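Local coordinates for protein VP1 (Merkel cell polyomavirus, PDB 4FMH) that forms the pentameric units of the viral capsid and binds sialylated glycans through a surface site required for infection, at residues S20-E25 / V280-R285; M91-S96 / V235-N240; I253-I258 / L274-N279. One frame throughout, in Å; residues are numbered along the deposited sequence.

Contact 1 (S20-E25 / V280-R285)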
loop_
_atom_site.group_PDB
_atom_site.type_symbol
_atom_site.label_atom_id
_atom_site.label_comp_id
_atom_site.label_asym_id
_atom_site.label_seq_id
_atom_site.Cartn_x
_atom_site.Cartn_y
_atom_site.Cartn_z
ATOM N N SER B 20 -10.466 1.750 -40.441
ATOM C CA SER B 20 -9.529 0.740 -39.948
ATOM C C SER B 20 -9.627 0.471 -38.440
ATOM O O SER B 20 -9.125 -0.546 -37.965
ATOM C CB SER B 20 -8.096 1.114 -40.326
ATOM O OG SER B 20 -7.711 2.327 -39.706
ATOM N N ILE B 21 -10.269 1.375 -37.702
ATOM C CA ILE B 21 -10.418 1.231 -36.247
ATOM C C ILE B 21 -11.889 1.093 -35.862
ATOM O O ILE B 21 -12.746 1.798 -36.398
ATOM C CB ILE B 21 -9.781 2.421 -35.478
ATOM C CG1 ILE B 21 -8.288 2.541 -35.802
ATOM C CG2 ILE B 21 -9.975 2.268 -33.971
ATOM C CD1 ILE B 21 -7.722 3.932 -35.598
ATOM N N THR B 22 -12.169 0.177 -34.936
ATOM C CA THR B 22 -13.519 -0.017 -34.421
ATOM C C THR B 22 -13.498 -0.151 -32.892
ATOM O O THR B 22 -12.441 -0.404 -32.305
ATOM C CB THR B 22 -14.226 -1.225 -35.107
ATOM O OG1 THR B 22 -15.645 -1.108 -34.951
ATOM C CG2 THR B 22 -13.756 -2.562 -34.536
ATOM N N GLN B 23 -14.642 0.171 -32.291
ATOM C CA GLN B 23 -14.807 0.239 -30.849
ATOM C C GLN B 23 -15.958 -0.675 -30.479
ATOM O O GLN B 23 -17.079 -0.519 -30.969
ATOM C CB GLN B 23 -15.124 1.666 -30.397
ATOM C CG GLN B 23 -14.076 2.708 -30.772
ATOM C CD GLN B 23 -12.950 2.814 -29.762
ATOM O OE1 GLN B 23 -12.852 2.013 -28.829
ATOM N NE2 GLN B 23 -12.094 3.815 -29.942
ATOM N N ILE B 24 -15.659 -1.655 -29.627
ATOM C CA ILE B 24 -16.633 -2.650 -29.164
ATOM C C ILE B 24 -16.946 -2.434 -27.675
ATOM O O ILE B 24 -16.029 -2.242 -26.878
ATOM C CB ILE B 24 -16.107 -4.101 -29.415
ATOM C CG1 ILE B 24 -16.092 -4.433 -30.923
ATOM C CG2 ILE B 24 -16.891 -5.151 -28.604
ATOM C CD1 ILE B 24 -17.467 -4.473 -31.604
ATOM N N GLU B 25 -18.236 -2.461 -27.322
ATOM C CA GLU B 25 -18.703 -2.260 -25.945
ATOM C C GLU B 25 -19.471 -3.488 -25.466
ATOM O O GLU B 25 -20.240 -4.070 -26.229
ATOM C CB GLU B 25 -19.648 -1.067 -25.864
ATOM C CG GLU B 25 -18.992 0.294 -25.802
ATOM C CD GLU B 25 -19.945 1.373 -25.282
ATOM O OE1 GLU B 25 -21.018 1.023 -24.740
ATOM O OE2 GLU B 25 -19.614 2.571 -25.407
ATOM N N VAL B 280 -13.346 -2.054 -25.881
ATOM C CA VAL B 280 -12.126 -2.522 -26.535
ATOM C C VAL B 280 -11.935 -1.831 -27.878
ATOM O O VAL B 280 -12.846 -1.804 -28.693
ATOM C CB VAL B 280 -12.157 -4.057 -26.753
ATOM C CG1 VAL B 280 -10.884 -4.535 -27.438
ATOM C CG2 VAL B 280 -12.355 -4.784 -25.428
ATOM N N THR B 281 -10.748 -1.270 -28.097
ATOM C CA THR B 281 -10.400 -0.656 -29.374
ATOM C C THR B 281 -9.637 -1.665 -30.212
ATOM O O THR B 281 -8.669 -2.267 -29.741
ATOM C CB THR B 281 -9.537 0.618 -29.182
ATOM O OG1 THR B 281 -10.271 1.576 -28.416
ATOM C CG2 THR B 281 -9.156 1.247 -30.522
ATOM N N LEU B 282 -10.079 -1.851 -31.454
ATOM C CA LEU B 282 -9.419 -2.776 -32.364
ATOM C C LEU B 282 -9.050 -2.100 -33.681
ATOM O O LEU B 282 -9.716 -1.163 -34.121
ATOM C CB LEU B 282 -10.282 -4.019 -32.621
ATOM C CG LEU B 282 -10.832 -4.775 -31.403
ATOM C CD1 LEU B 282 -12.241 -4.306 -31.096
ATOM C CD2 LEU B 282 -10.825 -6.277 -31.653
ATOM N N ARG B 283 -7.973 -2.575 -34.295
ATOM C CA ARG B 283 -7.565 -2.086 -35.608
ATOM C C ARG B 283 -7.377 -3.262 -36.561
ATOM O O ARG B 283 -7.180 -4.397 -36.125
ATOM C CB ARG B 283 -6.274 -1.267 -35.510
ATOM C CG ARG B 283 -5.054 -2.085 -35.112
ATOM C CD ARG B 283 -3.797 -1.255 -35.066
ATOM N NE ARG B 283 -2.702 -2.031 -34.492
ATOM C CZ ARG B 283 -1.609 -1.506 -33.952
ATOM N NH1 ARG B 283 -1.445 -0.193 -33.915
ATOM N NH2 ARG B 283 -0.678 -2.302 -33.450
ATOM N N LYS B 284 -7.440 -2.985 -37.861
ATOM C CA LYS B 284 -7.238 -4.013 -38.877
ATOM C C LYS B 284 -5.746 -4.270 -39.088
ATOM O O LYS B 284 -4.953 -3.333 -39.195
ATOM C CB LYS B 284 -7.901 -3.606 -40.192
ATOM C CG LYS B 284 -9.420 -3.489 -40.135
ATOM C CD LYS B 284 -9.971 -2.942 -41.451
ATOM C CE LYS B 284 -11.466 -2.694 -41.374
ATOM N NZ LYS B 284 -12.022 -2.212 -42.669
ATOM N N ARG B 285 -5.374 -5.545 -39.135
ATOM C CA ARG B 285 -3.981 -5.948 -39.317
ATOM C C ARG B 285 -3.851 -7.001 -40.418
ATOM O O ARG B 285 -4.604 -7.972 -40.436
ATOM C CB ARG B 285 -3.426 -6.506 -37.995
ATOM C CG ARG B 285 -2.048 -7.160 -38.105
ATOM C CD ARG B 285 -0.930 -6.126 -38.096
ATOM N NE ARG B 285 -0.657 -5.660 -36.742
ATOM C CZ ARG B 285 0.536 -5.279 -36.300
ATOM N NH1 ARG B 285 1.593 -5.305 -37.105
ATOM N NH2 ARG B 285 0.675 -4.886 -35.039
#
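T22 and L282 are joined by two backbone hydrogen bonds. T22 N reaches L282 O at 2.9 Å, and the return bond from L282 N to T22 O is almost straight, 178° at the hydrogen. I24 and V280 form the next such pair, with I24 N to V280 O measuring 3.0 Å. Between them lies the non-hydrogen-bonded pair Q23–T281, and beyond T22–L282 comes I21–R283, where the I21 CA–H points at L282 O, 3.3 Å from the carbon. This alternation, with strand directions 150° apart, identifies an antiparallel ladder between the first and last long strands of the VP1 jelly roll. On the face carrying I21 and T281, the two CG2 methyls meet at 3.7 Å, each placed anti to its own backbone N (I21 chi1 -59°). On the other face T22 and L282 run side by side, CG2 to CD1 at 4.1 Å. At the S20 end the ladder closes with a more bent bond, K284 N to S20 O at 3.0 Å, while the extended K284 chain passes alongside S20, its CG 3.7 Å from S20 O. Further out, S20 OG is held by G17 O. R283 turns its guanidinium away to a salt bridge with E93, and T281 is hydrogen-bonded through its backbone to I95 and S96, which flanks the 280–285 strand with a second neighbour.

Contact 2 (M91-S96 / V235-N240); sequences MWEAIS and VLLDEN
I95 and S96 make a classic beta bulge, both facing T281 of the adjoining strand, and the chain at V235–L237 packs against this irregularity. L236 N donates to I95 O at 2.8 Å with a nearly straight N–H (173°). The donor nevertheless stands 51° out of the I95 carbonyl plane, so the bond does not follow a lone pair. One step on, S96 and V235 form an antiparallel non-hydrogen-bonded pair with CA atoms 4.4 Å apart; there the short strand 234–235 ends and the chain leaves as a loop. L236 points its side chain at the bulged strand: CD1 lies 3.9 Å from A94 CB, and CB sits 3.7 Å from A94 O. That carbonyl oxygen is buried by the contact and has no polar partner in the model. L237 lies alongside I95, pointing the same way, with CD2 at 3.8 Å from I95 CG2. The torsion of I95 explains the meeting, since CG1 takes the place between backbone N and carbonyl carbon (chi1 69°) and leaves CG2 beside the N. The same CD2 of L237 approaches E93 OE2 at 3.9 Å, the two side chains crossing at about a right angle. The polar end of E93 is engaged elsewhere: OE1 by R283 and R285, OE2 by G243 N. Beyond the contact, A94 and L236 both touch I137 of strand 131–138. The whole is a classic bulge in an inner strand of a jelly-roll sheet, whose short partner 234–235 runs out into a loop on its other side.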
loop_
_atom_site.group_PDB
_atom_site.type_symbol
_atom_site.label_atom_id
_atom_site.label_comp_id
_atom_site.label_asym_id
_atom_site.label_seq_id
_atom_site.Cartn_x
_atom_site.Cartn_y
_atom_site.Cartn_z
ATOM N N MET B 91 -7.118 -9.252 -40.183
ATOM C CA MET B 91 -7.660 -9.696 -38.900
ATOM C C MET B 91 -7.847 -8.490 -37.995
ATOM O O MET B 91 -7.084 -7.523 -38.086
ATOM C CB MET B 91 -6.707 -10.671 -38.216
ATOM C CG MET B 91 -6.665 -12.062 -38.826
ATOM S SD MET B 91 -5.546 -13.150 -37.910
ATOM C CE MET B 91 -6.612 -13.707 -36.592
ATOM N N TRP B 92 -8.854 -8.550 -37.126
ATOM C CA TRP B 92 -9.005 -7.547 -36.080
ATOM C C TRP B 92 -7.965 -7.771 -34.986
ATOM O O TRP B 92 -7.782 -8.893 -34.503
ATOM C CB TRP B 92 -10.415 -7.569 -35.500
ATOM C CG TRP B 92 -11.454 -7.006 -36.428
ATOM C CD1 TRP B 92 -12.432 -7.699 -37.081
ATOM C CD2 TRP B 92 -11.617 -5.632 -36.801
ATOM N NE1 TRP B 92 -13.198 -6.843 -37.836
ATOM C CE2 TRP B 92 -12.718 -5.569 -37.685
ATOM C CE3 TRP B 92 -10.938 -4.448 -36.477
ATOM C CZ2 TRP B 92 -13.159 -4.368 -38.250
ATOM C CZ3 TRP B 92 -11.371 -3.254 -37.046
ATOM C CH2 TRP B 92 -12.474 -3.224 -37.919
ATOM N N GLU B 93 -7.276 -6.696 -34.625
ATOM C CA GLU B 93 -6.236 -6.724 -33.599
ATOM C C GLU B 93 -6.664 -5.826 -32.444
ATOM O O GLU B 93 -6.850 -4.624 -32.633
ATOM C CB GLU B 93 -4.914 -6.237 -34.197
ATOM C CG GLU B 93 -3.747 -6.125 -33.219
ATOM C CD GLU B 93 -2.567 -5.353 -33.793
ATOM O OE1 GLU B 93 -2.671 -4.812 -34.923
ATOM O OE2 GLU B 93 -1.531 -5.282 -33.103
ATOM N N ALA B 94 -6.826 -6.406 -31.256
ATOM C CA ALA B 94 -7.205 -5.637 -30.064
ATOM C C ALA B 94 -6.000 -4.872 -29.534
ATOM O O ALA B 94 -4.975 -5.476 -29.213
ATOM C CB ALA B 94 -7.763 -6.559 -28.982
ATOM N N ILE B 95 -6.115 -3.550 -29.444
ATOM C CA ILE B 95 -4.950 -2.729 -29.082
ATOM C C ILE B 95 -5.027 -2.077 -27.697
ATOM O O ILE B 95 -3.995 -1.817 -27.072
ATOM C CB ILE B 95 -4.580 -1.697 -30.183
ATOM C CG1 ILE B 95 -5.643 -0.591 -30.304
ATOM C CG2 ILE B 95 -4.335 -2.420 -31.522
ATOM C CD1 ILE B 95 -5.279 0.504 -31.314
ATOM N N SER B 96 -6.241 -1.827 -27.220
ATOM C CA SER B 96 -6.432 -1.266 -25.882
ATOM C C SER B 96 -7.831 -1.553 -25.380
ATOM O O SER B 96 -8.730 -1.870 -26.162
ATOM C CB SER B 96 -6.173 0.247 -25.869
ATOM O OG SER B 96 -7.027 0.925 -26.776
ATOM N N VAL B 235 -3.185 -0.971 -22.356
ATOM C CA VAL B 235 -2.656 -1.217 -23.692
ATOM C C VAL B 235 -2.405 -2.719 -23.826
ATOM O O VAL B 235 -1.826 -3.336 -22.925
ATOM C CB VAL B 235 -1.360 -0.399 -23.941
ATOM C CG1 VAL B 235 -0.713 -0.775 -25.267
ATOM C CG2 VAL B 235 -1.665 1.104 -23.911
ATOM N N LEU B 236 -2.860 -3.300 -24.940
ATOM C CA LEU B 236 -2.863 -4.763 -25.112
ATOM C C LEU B 236 -1.736 -5.269 -26.016
ATOM O O LEU B 236 -1.603 -6.472 -26.240
ATOM C CB LEU B 236 -4.227 -5.239 -25.637
ATOM C CG LEU B 236 -5.451 -4.952 -24.752
ATOM C CD1 LEU B 236 -6.743 -5.202 -25.515
ATOM C CD2 LEU B 236 -5.425 -5.781 -23.450
ATOM N N LEU B 237 -0.931 -4.343 -26.530
ATOM C CA LEU B 237 0.196 -4.685 -27.386
ATOM C C LEU B 237 1.267 -5.420 -26.599
ATOM O O LEU B 237 1.541 -5.080 -25.443
ATOM C CB LEU B 237 0.799 -3.428 -28.030
ATOM C CG LEU B 237 -0.121 -2.498 -28.828
ATOM C CD1 LEU B 237 0.711 -1.417 -29.532
ATOM C CD2 LEU B 237 -0.979 -3.268 -29.838
ATOM N N ASP B 238 1.859 -6.435 -27.223
ATOM C CA ASP B 238 2.972 -7.151 -26.613
ATOM C C ASP B 238 4.269 -6.367 -26.854
ATOM O O ASP B 238 4.231 -5.238 -27.352
ATOM C CB ASP B 238 3.056 -8.602 -27.126
ATOM C CG ASP B 238 3.349 -8.700 -28.629
ATOM O OD1 ASP B 238 3.784 -7.707 -29.252
ATOM O OD2 ASP B 238 3.152 -9.798 -29.193
ATOM N N GLU B 239 5.405 -6.962 -26.497
ATOM C CA GLU B 239 6.710 -6.304 -26.659
ATOM C C GLU B 239 7.034 -5.974 -28.124
ATOM O O GLU B 239 7.818 -5.064 -28.400
ATOM C CB GLU B 239 7.835 -7.137 -26.022
ATOM C CG GLU B 239 8.056 -8.518 -26.647
ATOM C CD GLU B 239 7.244 -9.635 -25.989
ATOM O OE1 GLU B 239 6.114 -9.390 -25.499
ATOM O OE2 GLU B 239 7.745 -10.782 -25.978
ATOM N N ASN B 240 6.421 -6.707 -29.051
ATOM C CA ASN B 240 6.636 -6.490 -30.482
ATOM C C ASN B 240 5.648 -5.497 -31.111
ATOM O O ASN B 240 5.709 -5.231 -32.312
ATOM C CB ASN B 240 6.602 -7.826 -31.234
ATOM C CG ASN B 240 7.658 -8.807 -30.740
ATOM O OD1 ASN B 240 8.850 -8.498 -30.718
ATOM N ND2 ASN B 240 7.218 -9.997 -30.343
#

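Contact 3 (I253-I258 / L274-N279)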
loop_
_atom_site.group_PDB
_atom_site.type_symbol
_atom_site.label_atom_id
_atom_site.label_comp_id
_atom_site.label_asym_id
_atom_site.label_seq_id
_atom_site.Cartn_x
_atom_site.Cartn_y
_atom_site.Cartn_z
ATOM N N ILE B 253 -13.809 -12.118 -24.321
ATOM C CA ILE B 253 -13.729 -11.273 -23.135
ATOM C C ILE B 253 -14.113 -12.106 -21.920
ATOM O O ILE B 253 -15.202 -12.690 -21.884
ATOM C CB ILE B 253 -14.661 -10.049 -23.271
ATOM C CG1 ILE B 253 -14.403 -9.355 -24.625
ATOM C CG2 ILE B 253 -14.550 -9.137 -22.038
ATOM C CD1 ILE B 253 -14.212 -7.866 -24.581
ATOM N N SER B 254 -13.212 -12.160 -20.935
ATOM C CA SER B 254 -13.389 -12.999 -19.755
ATOM C C SER B 254 -13.133 -12.187 -18.505
ATOM O O SER B 254 -12.313 -11.267 -18.526
ATOM C CB SER B 254 -12.398 -14.166 -19.778
ATOM O OG SER B 254 -12.403 -14.821 -21.033
ATOM N N CYS B 255 -13.799 -12.536 -17.408
ATOM C CA CYS B 255 -13.538 -11.842 -16.141
ATOM C C CYS B 255 -14.114 -12.542 -14.913
ATOM O O CYS B 255 -14.878 -13.508 -15.018
ATOM C CB CYS B 255 -14.041 -10.389 -16.210
ATOM S SG CYS B 255 -15.830 -10.225 -16.275
ATOM N N ALA B 256 -13.723 -12.044 -13.746
ATOM C CA ALA B 256 -14.293 -12.475 -12.471
ATOM C C ALA B 256 -14.070 -11.342 -11.499
ATOM O O ALA B 256 -12.977 -10.766 -11.471
ATOM C CB ALA B 256 -13.614 -13.737 -11.970
ATOM N N ASP B 257 -15.101 -11.000 -10.729
ATOM C CA ASP B 257 -14.961 -9.951 -9.719
ATOM C C ASP B 257 -15.717 -10.258 -8.435
ATOM O O ASP B 257 -16.841 -9.784 -8.232
ATOM C CB ASP B 257 -15.369 -8.589 -10.289
ATOM C CG ASP B 257 -14.424 -8.120 -11.387
ATOM O OD1 ASP B 257 -13.308 -7.654 -11.056
ATOM O OD2 ASP B 257 -14.792 -8.246 -12.580
ATOM N N ILE B 258 -15.091 -11.070 -7.584
ATOM C CA ILE B 258 -15.607 -11.364 -6.246
ATOM C C ILE B 258 -15.210 -10.203 -5.341
ATOM O O ILE B 258 -14.032 -9.838 -5.279
ATOM C CB ILE B 258 -15.061 -12.699 -5.703
ATOM C CG1 ILE B 258 -15.520 -13.855 -6.601
ATOM C CG2 ILE B 258 -15.514 -12.916 -4.243
ATOM C CD1 ILE B 258 -14.760 -15.179 -6.393
ATOM N N LEU B 274 -19.553 -8.373 -8.610
ATOM C CA LEU B 274 -20.090 -7.226 -9.348
ATOM C C LEU B 274 -19.863 -7.396 -10.855
ATOM O O LEU B 274 -18.971 -8.152 -11.258
ATOM C CB LEU B 274 -19.448 -5.923 -8.844
ATOM C CG LEU B 274 -19.843 -5.456 -7.439
ATOM C CD1 LEU B 274 -18.995 -4.240 -7.056
ATOM C CD2 LEU B 274 -21.331 -5.097 -7.383
ATOM N N PRO B 275 -20.669 -6.702 -11.690
ATOM C CA PRO B 275 -20.493 -6.751 -13.142
ATOM C C PRO B 275 -19.260 -5.965 -13.569
ATOM O O PRO B 275 -18.737 -5.143 -12.799
ATOM C CB PRO B 275 -21.739 -6.028 -13.684
ATOM C CG PRO B 275 -22.626 -5.784 -12.511
ATOM C CD PRO B 275 -21.731 -5.751 -11.318
ATOM N N ARG B 276 -18.819 -6.216 -14.796
ATOM C CA ARG B 276 -17.692 -5.515 -15.372
ATOM C C ARG B 276 -18.034 -5.034 -16.782
ATOM O O ARG B 276 -18.640 -5.762 -17.584
ATOM C CB ARG B 276 -16.452 -6.413 -15.396
ATOM C CG ARG B 276 -15.186 -5.689 -15.864
ATOM C CD ARG B 276 -13.979 -6.616 -15.865
ATOM N NE ARG B 276 -13.355 -6.720 -14.546
ATOM C CZ ARG B 276 -12.398 -5.910 -14.106
ATOM N NH1 ARG B 276 -11.957 -4.917 -14.866
ATOM N NH2 ARG B 276 -11.886 -6.087 -12.893
ATOM N N TYR B 277 -17.651 -3.792 -17.052
ATOM C CA TYR B 277 -17.812 -3.168 -18.353
ATOM C C TYR B 277 -16.494 -3.151 -19.120
ATOM O O TYR B 277 -15.428 -3.010 -18.519
ATOM C CB TYR B 277 -18.349 -1.739 -18.173
ATOM C CG TYR B 277 -18.266 -0.904 -19.427
ATOM C CD1 TYR B 277 -19.253 -0.985 -20.409
ATOM C CD2 TYR B 277 -17.183 -0.051 -19.644
ATOM C CE1 TYR B 277 -19.169 -0.225 -21.574
ATOM C CE2 TYR B 277 -17.095 0.714 -20.805
ATOM C CZ TYR B 277 -18.090 0.621 -21.756
ATOM O OH TYR B 277 -17.994 1.382 -22.899
ATOM N N PHE B 278 -16.582 -3.283 -20.446
ATOM C CA PHE B 278 -15.430 -3.251 -21.343
ATOM C C PHE B 278 -15.712 -2.382 -22.562
ATOM O O PHE B 278 -16.787 -2.480 -23.175
ATOM C CB PHE B 278 -15.099 -4.641 -21.888
ATOM C CG PHE B 278 -14.864 -5.678 -20.840
ATOM C CD1 PHE B 278 -15.931 -6.369 -20.277
ATOM C CD2 PHE B 278 -13.567 -6.012 -20.462
ATOM C CE1 PHE B 278 -15.716 -7.348 -19.320
ATOM C CE2 PHE B 278 -13.336 -6.997 -19.502
ATOM C CZ PHE B 278 -14.412 -7.671 -18.940
ATOM N N ASN B 279 -14.733 -1.552 -22.913
ATOM C CA ASN B 279 -14.687 -0.875 -24.213
ATOM C C ASN B 279 -13.334 -1.181 -24.872
ATOM O O ASN B 279 -12.306 -0.637 -24.469
ATOM C CB ASN B 279 -14.897 0.639 -24.056
ATOM C CG ASN B 279 -15.117 1.355 -25.391
ATOM O OD1 ASN B 279 -14.451 1.074 -26.383
ATOM N ND2 ASN B 279 -16.053 2.290 -25.408
HETATM O O HOH W 1 -17.320 -9.269 -13.076
#
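D257 and R276 meet in a side-on salt bridge between the two strands of the jelly-roll hairpin 250–263/269–287. The axes of 253–258 and 276–279 come no closer than 9.0 Å, too far for these parts to pair. The backbone of 253–258 bonds instead to A73, S71 and strand 131–138, so these parts of the hairpin strands face each other across the sandwich. R276 NH2 donates to D257 OD1 at 2.8 Å and NE to OD2 at 2.9 Å, each oxygen being met on its syn side. The fit is not flat: carboxylate and guanidinium planes are turned 32° apart. A bend at chi3 (-84°) swings the guanidinium onto the acid. Both oxygens have a second partner. H133 ND1 is hydrogen-bonded to OD1, and a water donates to OD2 and, at 2.7 Å, to L274 O, so L274 O is satisfied too. The remaining guanidinium nitrogen, NH1, is bonded to T99 OG1. With these partners in a buried setting, the pair is probably charged. On the side leading to the hairpin's turn, L274 N donates to D257 O at 3.1 Å, nearly along the C=O axis, linking the strands directly. L274 itself packs against L147 of a neighbouring subunit. Toward the other end the contact becomes apolar. C255 SG lies at the edge of the F278 ring, 5.2 Å from its centroid, and C255 CB is also at the edge, close to R276 CD. I253 CG2 is tightly seated over one face of that ring, 3.3 Å from its centroid and 6° off the ring normal.

Overall arrangement
Strand 269–287 ties the set together, pairing with 11–28 in contact 1 and facing 253–258 in contact 3; strand 89–101 of contact 2 also pairs with it. Contacts 1 and 2 have centres 10 Å apart and are joined by the salt bridge R283 NE–E93 OE1 at 2.8 Å. Contact 3 lies deeper, its centre about 7 Å from that of the chain against about 22 Å for contact 1, and meets contact 1 where V280 CG2 is 3.7 Å from I253 CD1. Contacts 2 and 3, centres 19 Å apart, do not touch. The hairpin of contact 3 carries the glycan-binding residues K264, S266 and K268 between its two strands.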